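Local coordinates for prophenoloxidase b (Marsupenaeus japonicus, PDB 3WKY), which is the precursor of a type 3 copper phenoloxidase that probably hydroxylates monophenols and oxidises o-diphenols at a Cu2-O2 cluster, at residues Arg218-Tyr223 and Trp630-Pro635; Tyr333-Val338 and His405-Thr410; Pro452-Ser457 and His474-Phe479. All coordinates share one frame; numbering follows the deposited sequence.

Contact 1. Residues Arg218-Tyr223 and Trp630-Pro635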
loop_
_atom_site.group_PDB
_atom_site.type_symbol
_atom_site.label_atom_id
_atom_site.label_comp_id
_atom_site.label_asym_id
_atom_site.label_seq_id
_atom_site.Cartn_x
_atom_site.Cartn_y
_atom_site.Cartn_z
ATOM N N ARG A 218 -15.280 -39.308 -14.939
ATOM C CA ARG A 218 -13.975 -38.723 -15.266
ATOM C C ARG A 218 -13.692 -37.472 -14.427
ATOM O O ARG A 218 -12.544 -37.206 -14.062
ATOM C CB ARG A 218 -13.900 -38.347 -16.752
ATOM C CG ARG A 218 -12.457 -38.179 -17.284
ATOM C CD ARG A 218 -12.428 -37.358 -18.574
ATOM N NE ARG A 218 -12.998 -36.040 -18.296
ATOM C CZ ARG A 218 -12.333 -35.057 -17.698
ATOM N NH1 ARG A 218 -11.052 -35.207 -17.384
ATOM N NH2 ARG A 218 -12.946 -33.914 -17.434
ATOM N N GLY A 219 -14.734 -36.697 -14.158
ATOM C CA GLY A 219 -14.610 -35.517 -13.312
ATOM C C GLY A 219 -14.246 -35.896 -11.894
ATOM O O GLY A 219 -13.440 -35.231 -11.237
ATOM N N GLU A 220 -14.838 -36.985 -11.404
ATOM C CA GLU A 220 -14.489 -37.469 -10.088
ATOM C C GLU A 220 -13.055 -38.004 -10.061
ATOM O O GLU A 220 -12.329 -37.829 -9.070
ATOM C CB GLU A 220 -15.489 -38.548 -9.634
ATOM C CG GLU A 220 -15.150 -39.134 -8.287
ATOM C CD GLU A 220 -16.173 -40.155 -7.856
ATOM O OE1 GLU A 220 -17.062 -40.462 -8.690
ATOM O OE2 GLU A 220 -16.107 -40.624 -6.693
ATOM N N LEU A 221 -12.638 -38.656 -11.144
ATOM C CA LEU A 221 -11.277 -39.174 -11.218
ATOM C C LEU A 221 -10.268 -38.030 -11.271
ATOM O O LEU A 221 -9.171 -38.149 -10.726
ATOM C CB LEU A 221 -11.106 -40.076 -12.445
ATOM C CG LEU A 221 -9.886 -41.000 -12.458
ATOM C CD1 LEU A 221 -10.018 -42.143 -11.437
ATOM C CD2 LEU A 221 -9.666 -41.569 -13.861
ATOM N N PHE A 222 -10.636 -36.942 -11.953
ATOM C CA PHE A 222 -9.809 -35.728 -11.942
ATOM C C PHE A 222 -9.567 -35.290 -10.495
ATOM O O PHE A 222 -8.418 -35.127 -10.068
ATOM C CB PHE A 222 -10.471 -34.623 -12.751
ATOM C CG PHE A 222 -9.778 -33.294 -12.629
ATOM C CD1 PHE A 222 -8.553 -33.090 -13.232
ATOM C CD2 PHE A 222 -10.351 -32.264 -11.893
ATOM C CE1 PHE A 222 -7.895 -31.865 -13.113
ATOM C CE2 PHE A 222 -9.702 -31.021 -11.779
ATOM C CZ PHE A 222 -8.482 -30.832 -12.384
ATOM N N TYR A 223 -10.645 -35.134 -9.733
ATOM C CA TYR A 223 -10.529 -34.862 -8.304
ATOM C C TYR A 223 -9.632 -35.871 -7.597
ATOM O O TYR A 223 -8.716 -35.486 -6.872
ATOM C CB TYR A 223 -11.912 -34.869 -7.640
ATOM C CG TYR A 223 -11.875 -35.318 -6.203
ATOM C CD1 TYR A 223 -11.302 -34.518 -5.215
ATOM C CD2 TYR A 223 -12.425 -36.546 -5.821
ATOM C CE1 TYR A 223 -11.267 -34.936 -3.875
ATOM C CE2 TYR A 223 -12.393 -36.961 -4.497
ATOM C CZ TYR A 223 -11.820 -36.154 -3.530
ATOM O OH TYR A 223 -11.796 -36.567 -2.212
ATOM N N TRP A 630 -19.201 -47.033 -4.733
ATOM C CA TRP A 630 -18.871 -46.082 -3.666
ATOM C C TRP A 630 -18.026 -44.939 -4.223
ATOM O O TRP A 630 -17.304 -45.121 -5.206
ATOM C CB TRP A 630 -18.149 -46.787 -2.514
ATOM C CG TRP A 630 -19.062 -47.764 -1.800
ATOM C CD1 TRP A 630 -19.030 -49.123 -1.891
ATOM C CD2 TRP A 630 -20.147 -47.440 -0.913
ATOM N NE1 TRP A 630 -20.028 -49.674 -1.108
ATOM C CE2 TRP A 630 -20.727 -48.664 -0.498
ATOM C CE3 TRP A 630 -20.681 -46.240 -0.425
ATOM C CZ2 TRP A 630 -21.824 -48.717 0.373
ATOM C CZ3 TRP A 630 -21.763 -46.291 0.447
ATOM C CH2 TRP A 630 -22.324 -47.530 0.840
ATOM N N PRO A 631 -18.124 -43.745 -3.614
ATOM C CA PRO A 631 -17.291 -42.650 -4.140
ATOM C C PRO A 631 -15.806 -43.001 -4.036
ATOM O O PRO A 631 -15.418 -43.747 -3.130
ATOM C CB PRO A 631 -17.618 -41.488 -3.195
ATOM C CG PRO A 631 -19.028 -41.749 -2.757
ATOM C CD PRO A 631 -19.071 -43.281 -2.581
ATOM N N MET A 632 -14.982 -42.503 -4.953
ATOM C CA MET A 632 -13.546 -42.773 -4.876
ATOM C C MET A 632 -12.969 -42.213 -3.575
ATOM O O MET A 632 -13.208 -41.043 -3.230
ATOM C CB MET A 632 -12.828 -42.160 -6.077
ATOM C CG MET A 632 -13.315 -42.742 -7.412
ATOM S SD MET A 632 -12.499 -41.948 -8.805
ATOM C CE MET A 632 -13.756 -42.152 -10.061
ATOM N N GLY A 633 -12.219 -43.049 -2.859
ATOM C CA GLY A 633 -11.647 -42.664 -1.583
ATOM C C GLY A 633 -12.538 -42.974 -0.387
ATOM O O GLY A 633 -12.170 -42.671 0.746
ATOM N N TYR A 634 -13.699 -43.572 -0.641
ATOM C CA TYR A 634 -14.628 -43.971 0.416
ATOM C C TYR A 634 -13.904 -44.870 1.405
ATOM O O TYR A 634 -13.086 -45.701 1.003
ATOM C CB TYR A 634 -15.826 -44.696 -0.208
ATOM C CG TYR A 634 -16.598 -45.640 0.708
ATOM C CD1 TYR A 634 -16.243 -46.974 0.816
ATOM C CD2 TYR A 634 -17.720 -45.201 1.406
ATOM C CE1 TYR A 634 -16.963 -47.845 1.627
ATOM C CE2 TYR A 634 -18.447 -46.075 2.229
ATOM C CZ TYR A 634 -18.061 -47.388 2.323
ATOM O OH TYR A 634 -18.777 -48.267 3.136
ATOM N N PRO A 635 -14.178 -44.696 2.707
ATOM C CA PRO A 635 -15.145 -43.761 3.289
ATOM C C PRO A 635 -14.490 -42.471 3.798
ATOM O O PRO A 635 -15.145 -41.691 4.492
ATOM C CB PRO A 635 -15.660 -44.549 4.493
ATOM C CG PRO A 635 -14.448 -45.300 4.963
ATOM C CD PRO A 635 -13.603 -45.589 3.734
HETATM O O HOH W 1 -14.949 -39.246 -4.622
HETATM O O HOH W 2 -11.251 -39.151 -2.017
#
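E220, at the start of helix 218-239, reaches out to M632 in the type II beta turn P631-Y634, joining the copper-containing domain to a loop of the Ig-like domain. Its CG lies anti to the backbone N (chi1 178°) and the chain beyond is extended; at its end E220 OE2 accepts a hydrogen bond from M632 N at 2.8 Å. The N-H points nearly straight at the oxygen (165°) and comes from the anti side, 32° out of the carboxylate plane. A water bridges E220 OE2 and M632 O, donating to both, while E220 OE1 forms a salt bridge with R217. An alanine here would probably leave M632 N without its acceptor and R217 without this carboxylate partner. The methionine chain crosses the glutamate obliquely, M632 CE lying 3.8 Å from E220 CG. L221 follows on the helix and offers its CD1 branch to the sulphur, with L221 CD1 3.6 Å from M632 SD. The ring of Y223 presents its edge to the turn, near the ring plane, with Y223 CE2 4.4 Å from M632 O. That carbonyl also receives a second water, at 3.0 Å from M632 O and 2.6 Å from Y223 OH.

Contact 2. Residues Tyr333-Val338 and His405-Thr410; sequences YGINLV and HRYKLT
Y407 has its CG anti to the backbone N (chi1 164°), which sets CG on the side facing helix 334-343, while the K408 chain is bent at chi2 (-70°), which places CD, and runs on extended, CE and NZ lying beside I335. The phenol end of Y407 abuts the backbone of the opposing turn: Y407 OH is 3.3 Å from G334 CA, and Y407 CE2 is 3.4 Å from I335 N. A side chain at G334 would run into that hydroxyl, since even a CB would lie far inside contact distance of it. V338 lies over one face of the ring, with V338 CG2 4.1 Å from Y407 CD1. The two helical segments run nearly antiparallel, at 152°, with axes 10.3 Å apart. Helix 391-409 also carries the copper-pocket residue H397 and belongs to the four-helix bundle characteristic of type 3 copper proteins, so helix 334-343 here packs on the far C-terminal part of a bundle helix. I335 meets K408 obliquely, I335 CG1 standing 3.9 Å from K408 CE and I335 CB 3.9 Å from K408 NZ. K408 NZ forms salt bridges with E637 and with D325 OD2, and D325 OD1 is hydrogen-bonded to Y407 OH and to the helix-start amide I335 N. The amide and the ammonium would both probably stabilise the aspartate's negative charge.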
loop_
_atom_site.group_PDB
_atom_site.type_symbol
_atom_site.label_atom_id
_atom_site.label_comp_id
_atom_site.label_asym_id
_atom_site.label_seq_id
_atom_site.Cartn_x
_atom_site.Cartn_y
_atom_site.Cartn_z
ATOM N N TYR A 333 -22.911 -38.603 -9.860
ATOM C CA TYR A 333 -22.370 -38.263 -8.549
ATOM C C TYR A 333 -22.062 -36.768 -8.506
ATOM O O TYR A 333 -21.519 -36.218 -9.471
ATOM C CB TYR A 333 -21.060 -39.013 -8.300
ATOM C CG TYR A 333 -21.197 -40.521 -8.203
ATOM C CD1 TYR A 333 -21.421 -41.293 -9.344
ATOM C CD2 TYR A 333 -21.085 -41.165 -6.985
ATOM C CE1 TYR A 333 -21.546 -42.670 -9.264
ATOM C CE2 TYR A 333 -21.206 -42.548 -6.894
ATOM C CZ TYR A 333 -21.435 -43.288 -8.042
ATOM O OH TYR A 333 -21.552 -44.664 -7.958
ATOM N N GLY A 334 -22.383 -36.119 -7.390
ATOM C CA GLY A 334 -22.116 -34.694 -7.259
ATOM C C GLY A 334 -20.641 -34.362 -7.425
ATOM O O GLY A 334 -20.302 -33.369 -8.080
ATOM N N ILE A 335 -19.766 -35.166 -6.830
ATOM C CA ILE A 335 -18.321 -34.955 -6.983
ATOM C C ILE A 335 -17.909 -34.989 -8.461
ATOM O O ILE A 335 -17.038 -34.212 -8.896
ATOM C CB ILE A 335 -17.497 -35.967 -6.141
ATOM C CG1 ILE A 335 -15.986 -35.771 -6.348
ATOM C CG2 ILE A 335 -17.889 -37.422 -6.474
ATOM C CD1 ILE A 335 -15.479 -34.371 -5.895
ATOM N N ASN A 336 -18.551 -35.855 -9.250
ATOM C CA ASN A 336 -18.257 -35.922 -10.678
ATOM C C ASN A 336 -18.721 -34.670 -11.416
ATOM O O ASN A 336 -17.999 -34.133 -12.257
ATOM C CB ASN A 336 -18.895 -37.152 -11.328
ATOM C CG ASN A 336 -18.424 -37.351 -12.754
ATOM O OD1 ASN A 336 -17.218 -37.393 -13.022
ATOM N ND2 ASN A 336 -19.365 -37.447 -13.682
ATOM N N LEU A 337 -19.936 -34.216 -11.104
ATOM C CA LEU A 337 -20.485 -33.007 -11.718
ATOM C C LEU A 337 -19.628 -31.780 -11.413
ATOM O O LEU A 337 -19.422 -30.925 -12.290
ATOM C CB LEU A 337 -21.918 -32.770 -11.220
ATOM C CG LEU A 337 -22.951 -33.731 -11.821
ATOM C CD1 LEU A 337 -24.229 -33.725 -10.987
ATOM C CD2 LEU A 337 -23.256 -33.352 -13.266
ATOM N N VAL A 338 -19.155 -31.684 -10.170
ATOM C CA VAL A 338 -18.286 -30.558 -9.768
ATOM C C VAL A 338 -16.957 -30.663 -10.506
ATOM O O VAL A 338 -16.447 -29.663 -11.026
ATOM C CB VAL A 338 -18.069 -30.543 -8.227
ATOM C CG1 VAL A 338 -17.005 -29.507 -7.826
ATOM C CG2 VAL A 338 -19.381 -30.243 -7.517
ATOM N N HIS A 405 -13.044 -30.416 -1.590
ATOM C CA HIS A 405 -13.304 -30.696 -0.166
ATOM C C HIS A 405 -14.471 -29.835 0.317
ATOM O O HIS A 405 -15.288 -30.279 1.128
ATOM C CB HIS A 405 -12.040 -30.437 0.674
ATOM C CG HIS A 405 -12.227 -30.647 2.146
ATOM N ND1 HIS A 405 -12.499 -31.884 2.692
ATOM C CD2 HIS A 405 -12.169 -29.782 3.187
ATOM C CE1 HIS A 405 -12.606 -31.771 4.004
ATOM N NE2 HIS A 405 -12.402 -30.507 4.331
ATOM N N ARG A 406 -14.562 -28.601 -0.184
ATOM C CA ARG A 406 -15.718 -27.759 0.118
ATOM C C ARG A 406 -16.993 -28.499 -0.256
ATOM O O ARG A 406 -17.966 -28.522 0.511
ATOM C CB ARG A 406 -15.663 -26.445 -0.664
ATOM C CG ARG A 406 -16.782 -25.454 -0.302
ATOM C CD ARG A 406 -16.810 -24.293 -1.317
ATOM N NE ARG A 406 -17.753 -23.238 -0.938
ATOM C CZ ARG A 406 -17.392 -22.054 -0.442
ATOM N NH1 ARG A 406 -16.105 -21.758 -0.259
ATOM N NH2 ARG A 406 -18.322 -21.161 -0.132
ATOM N N TYR A 407 -16.987 -29.109 -1.436
ATOM C CA TYR A 407 -18.144 -29.877 -1.851
ATOM C C TYR A 407 -18.322 -31.114 -0.944
ATOM O O TYR A 407 -19.436 -31.390 -0.468
ATOM C CB TYR A 407 -18.086 -30.272 -3.338
ATOM C CG TYR A 407 -19.094 -31.376 -3.573
ATOM C CD1 TYR A 407 -20.453 -31.087 -3.661
ATOM C CD2 TYR A 407 -18.701 -32.716 -3.603
ATOM C CE1 TYR A 407 -21.397 -32.123 -3.807
ATOM C CE2 TYR A 407 -19.629 -33.735 -3.750
ATOM C CZ TYR A 407 -20.971 -33.434 -3.852
ATOM O OH TYR A 407 -21.903 -34.455 -3.992
ATOM N N LYS A 408 -17.244 -31.856 -0.697
ATOM C CA LYS A 408 -17.387 -33.063 0.142
ATOM C C LYS A 408 -18.013 -32.750 1.496
ATOM O O LYS A 408 -18.835 -33.515 2.000
ATOM C CB LYS A 408 -16.053 -33.790 0.337
ATOM C CG LYS A 408 -15.502 -34.464 -0.926
ATOM C CD LYS A 408 -16.354 -35.681 -1.329
ATOM C CE LYS A 408 -15.685 -36.465 -2.474
ATOM N NZ LYS A 408 -16.451 -37.734 -2.779
ATOM N N LEU A 409 -17.634 -31.619 2.087
ATOM C CA LEU A 409 -18.166 -31.249 3.399
ATOM C C LEU A 409 -19.679 -30.991 3.401
ATOM O O LEU A 409 -20.325 -31.046 4.457
ATOM C CB LEU A 409 -17.407 -30.044 3.973
ATOM C CG LEU A 409 -15.975 -30.312 4.442
ATOM C CD1 LEU A 409 -15.350 -29.037 5.013
ATOM C CD2 LEU A 409 -15.915 -31.465 5.463
ATOM N N THR A 410 -20.256 -30.719 2.234
ATOM C CA THR A 410 -21.705 -30.506 2.171
ATOM C C THR A 410 -22.475 -31.825 2.250
ATOM O O THR A 410 -23.693 -31.824 2.398
ATOM C CB THR A 410 -22.156 -29.788 0.890
ATOM O OG1 THR A 410 -21.844 -30.596 -0.254
ATOM C CG2 THR A 410 -21.478 -28.410 0.761
#

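Contact 3. Residues Pro452-Ser457 and His474-Phe479; sequences PKTFNS and HIKSNF. With NAG (2-acetamido-2-deoxy-beta-D-glucopyranose), chain C.
Strands 452-456 and 474-479 pair antiparallel, K453 facing S477 and F455 facing I475 as hydrogen-bonded pairs, each closed by two backbone bonds, such as K453 N to S477 O at 2.8 Å. On the face carrying K453, F455, I475 and S477, the K453 chain crosses F479 at about a right angle: K453 CB touches the ring at F479 CE1 (3.4 Å), and K453 CD makes a CH-pi contact over the ring face, toward the rim and 4.0 Å from the centroid. Bent only at its last torsion (chi4 -64°), that lysine carries NZ to a salt bridge with E481. F455 CG sits between the backbone N and carbonyl carbon (chi1 68°), and the ring lies side by side with I475, whose CB is over one face, 4.0 Å from F455 CE1. S457 CB packs against I475 CD1 at 3.5 Å. A water joins K453 O and I475 O, donating to both, and accepts from S477 OG. On the other face T454 OG1 rests on K476 CB (3.5 Å), and T454 CG2 on H474 CB. N456, beside H474, is N-glycosylated: N456 ND2 is bonded to C1 of the sugar, whose acetamide methyl C8 reaches the edge of the H474 ring, 4.0 Å from H474 NE2. That nitrogen is hydrogen-bonded to E165. Strand 472-481 lies between 445-456 and 165-169 in a mixed sheet, with F455 and F479 packing on M193 of helix 193-205, the helix that bears the copper-pocket residues H199 and H203.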
loop_
_atom_site.group_PDB
_atom_site.type_symbol
_atom_site.label_atom_id
_atom_site.label_comp_id
_atom_site.label_asym_id
_atom_site.label_seq_id
_atom_site.Cartn_x
_atom_site.Cartn_y
_atom_site.Cartn_z
ATOM N N PRO A 452 20.536 -44.503 -8.241
ATOM C CA PRO A 452 20.675 -44.038 -9.628
ATOM C C PRO A 452 19.846 -44.872 -10.600
ATOM O O PRO A 452 19.616 -46.055 -10.346
ATOM C CB PRO A 452 22.167 -44.241 -9.910
ATOM C CG PRO A 452 22.574 -45.347 -8.990
ATOM C CD PRO A 452 21.776 -45.120 -7.736
ATOM N N LYS A 453 19.370 -44.250 -11.675
ATOM C CA LYS A 453 18.749 -44.965 -12.784
ATOM C C LYS A 453 19.277 -44.361 -14.080
ATOM O O LYS A 453 19.583 -43.167 -14.135
ATOM C CB LYS A 453 17.223 -44.855 -12.754
ATOM C CG LYS A 453 16.541 -45.528 -11.562
ATOM C CD LYS A 453 15.025 -45.436 -11.709
ATOM C CE LYS A 453 14.294 -45.759 -10.405
ATOM N NZ LYS A 453 14.522 -47.154 -9.965
ATOM N N THR A 454 19.366 -45.187 -15.119
ATOM C CA THR A 454 19.949 -44.768 -16.392
ATOM C C THR A 454 19.017 -45.158 -17.529
ATOM O O THR A 454 18.414 -46.228 -17.490
ATOM C CB THR A 454 21.321 -45.443 -16.599
ATOM O OG1 THR A 454 22.181 -45.115 -15.501
ATOM C CG2 THR A 454 21.968 -44.980 -17.891
ATOM N N PHE A 455 18.876 -44.288 -18.528
ATOM C CA PHE A 455 18.124 -44.654 -19.726
ATOM C C PHE A 455 18.828 -44.220 -21.010
ATOM O O PHE A 455 19.704 -43.351 -20.993
ATOM C CB PHE A 455 16.689 -44.111 -19.686
ATOM C CG PHE A 455 16.594 -42.614 -19.784
ATOM C CD1 PHE A 455 16.711 -41.826 -18.650
ATOM C CD2 PHE A 455 16.369 -41.996 -21.010
ATOM C CE1 PHE A 455 16.621 -40.444 -18.733
ATOM C CE2 PHE A 455 16.280 -40.612 -21.101
ATOM C CZ PHE A 455 16.406 -39.839 -19.954
ATOM N N ASN A 456 18.425 -44.843 -22.115
ATOM C CA ASN A 456 18.978 -44.573 -23.440
ATOM C C ASN A 456 18.204 -43.423 -24.104
ATOM O O ASN A 456 17.041 -43.580 -24.481
ATOM C CB ASN A 456 18.892 -45.859 -24.282
ATOM C CG ASN A 456 19.570 -45.744 -25.646
ATOM O OD1 ASN A 456 19.858 -44.645 -26.130
ATOM N ND2 ASN A 456 19.821 -46.902 -26.277
ATOM N N SER A 457 18.847 -42.270 -24.252
ATOM C CA SER A 457 18.157 -41.098 -24.791
ATOM C C SER A 457 18.177 -41.032 -26.312
ATOM O O SER A 457 17.520 -40.179 -26.907
ATOM C CB SER A 457 18.743 -39.806 -24.212
ATOM O OG SER A 457 20.078 -39.591 -24.642
ATOM N N HIS A 474 23.629 -42.274 -22.935
ATOM C CA HIS A 474 22.899 -42.711 -21.757
ATOM C C HIS A 474 22.813 -41.539 -20.791
ATOM O O HIS A 474 23.760 -40.751 -20.676
ATOM C CB HIS A 474 23.608 -43.893 -21.094
ATOM C CG HIS A 474 23.672 -45.117 -21.954
ATOM N ND1 HIS A 474 22.574 -45.917 -22.188
ATOM C CD2 HIS A 474 24.701 -45.681 -22.632
ATOM C CE1 HIS A 474 22.922 -46.919 -22.979
ATOM N NE2 HIS A 474 24.207 -46.799 -23.260
ATOM N N ILE A 475 21.675 -41.416 -20.109
ATOM C CA ILE A 475 21.499 -40.349 -19.128
ATOM C C ILE A 475 21.192 -40.952 -17.769
ATOM O O ILE A 475 20.236 -41.719 -17.620
ATOM C CB ILE A 475 20.388 -39.369 -19.534
ATOM C CG1 ILE A 475 20.750 -38.689 -20.858
ATOM C CG2 ILE A 475 20.169 -38.324 -18.429
ATOM C CD1 ILE A 475 19.651 -37.811 -21.433
ATOM N N LYS A 476 22.005 -40.589 -16.783
ATOM C CA LYS A 476 21.924 -41.183 -15.459
ATOM C C LYS A 476 21.574 -40.118 -14.431
ATOM O O LYS A 476 22.069 -38.995 -14.497
ATOM C CB LYS A 476 23.260 -41.837 -15.114
ATOM C CG LYS A 476 23.392 -42.299 -13.669
ATOM C CD LYS A 476 24.728 -43.001 -13.448
ATOM C CE LYS A 476 25.084 -43.029 -11.975
ATOM N NZ LYS A 476 26.218 -43.951 -11.705
ATOM N N SER A 477 20.704 -40.460 -13.489
ATOM C CA SER A 477 20.337 -39.523 -12.438
ATOM C C SER A 477 19.780 -40.281 -11.245
ATOM O O SER A 477 19.522 -41.485 -11.327
ATOM C CB SER A 477 19.317 -38.500 -12.946
ATOM O OG SER A 477 18.148 -39.142 -13.428
ATOM N N ASN A 478 19.602 -39.571 -10.139
ATOM C CA ASN A 478 19.161 -40.193 -8.894
ATOM C C ASN A 478 17.657 -40.084 -8.694
ATOM O O ASN A 478 17.046 -39.083 -9.066
ATOM C CB ASN A 478 19.895 -39.564 -7.712
ATOM C CG ASN A 478 21.377 -39.867 -7.731
ATOM O OD1 ASN A 478 21.779 -41.026 -7.836
ATOM N ND2 ASN A 478 22.199 -38.825 -7.648
ATOM N N PHE A 479 17.073 -41.117 -8.100
ATOM C CA PHE A 479 15.635 -41.174 -7.867
ATOM C C PHE A 479 15.391 -41.656 -6.451
ATOM O O PHE A 479 16.142 -42.496 -5.940
ATOM C CB PHE A 479 14.988 -42.202 -8.800
ATOM C CG PHE A 479 15.020 -41.823 -10.241
ATOM C CD1 PHE A 479 16.179 -41.976 -10.991
ATOM C CD2 PHE A 479 13.882 -41.326 -10.861
ATOM C CE1 PHE A 479 16.211 -41.614 -12.335
ATOM C CE2 PHE A 479 13.903 -40.971 -12.203
ATOM C CZ PHE A 479 15.071 -41.118 -12.943
HETATM C C1 NAG C . 19.903 -46.746 -27.720
HETATM C C2 NAG C . 20.429 -48.094 -28.223
HETATM C C3 NAG C . 20.499 -48.102 -29.739
HETATM C C4 NAG C . 19.149 -47.758 -30.359
HETATM C C5 NAG C . 18.410 -46.601 -29.676
HETATM C C6 NAG C . 16.912 -46.855 -29.821
HETATM C C7 NAG C . 22.043 -49.332 -26.841
HETATM C C8 NAG C . 23.441 -49.333 -26.298
HETATM N N2 NAG C . 21.757 -48.359 -27.706
HETATM O O3 NAG C . 20.915 -49.384 -30.166
HETATM O O4 NAG C . 19.356 -47.419 -31.714
HETATM O O5 NAG C . 18.638 -46.466 -28.282
HETATM O O6 NAG C . 16.338 -46.028 -30.803
HETATM O O7 NAG C . 21.232 -50.185 -26.486
HETATM O O HOH W 3 18.085 -41.255 -15.728
#

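Contacts 1 and 2 are buried neighbours, their centres about 9 Å apart, and they share surfaces: N336 OD1 of 333-338 accepts a probable hydrogen bond from E220 N, and I335 packs against the E220 carboxylate. Helix 218-239 is thereby tied both to the Ig-like domain loop and to helix 334-343. Contact 3 lies on the opposite side of the chain's centre, its centre about 35 Å from that of contact 1, and is only partly buried, with a glycan at its edge. Chemistry follows place: a carboxylate-to-amide bond and ordered waters in contact 1, aromatic and aliphatic helix packing without any direct hydrogen bond in contact 2, and repeated backbone bonding between strands in contact 3.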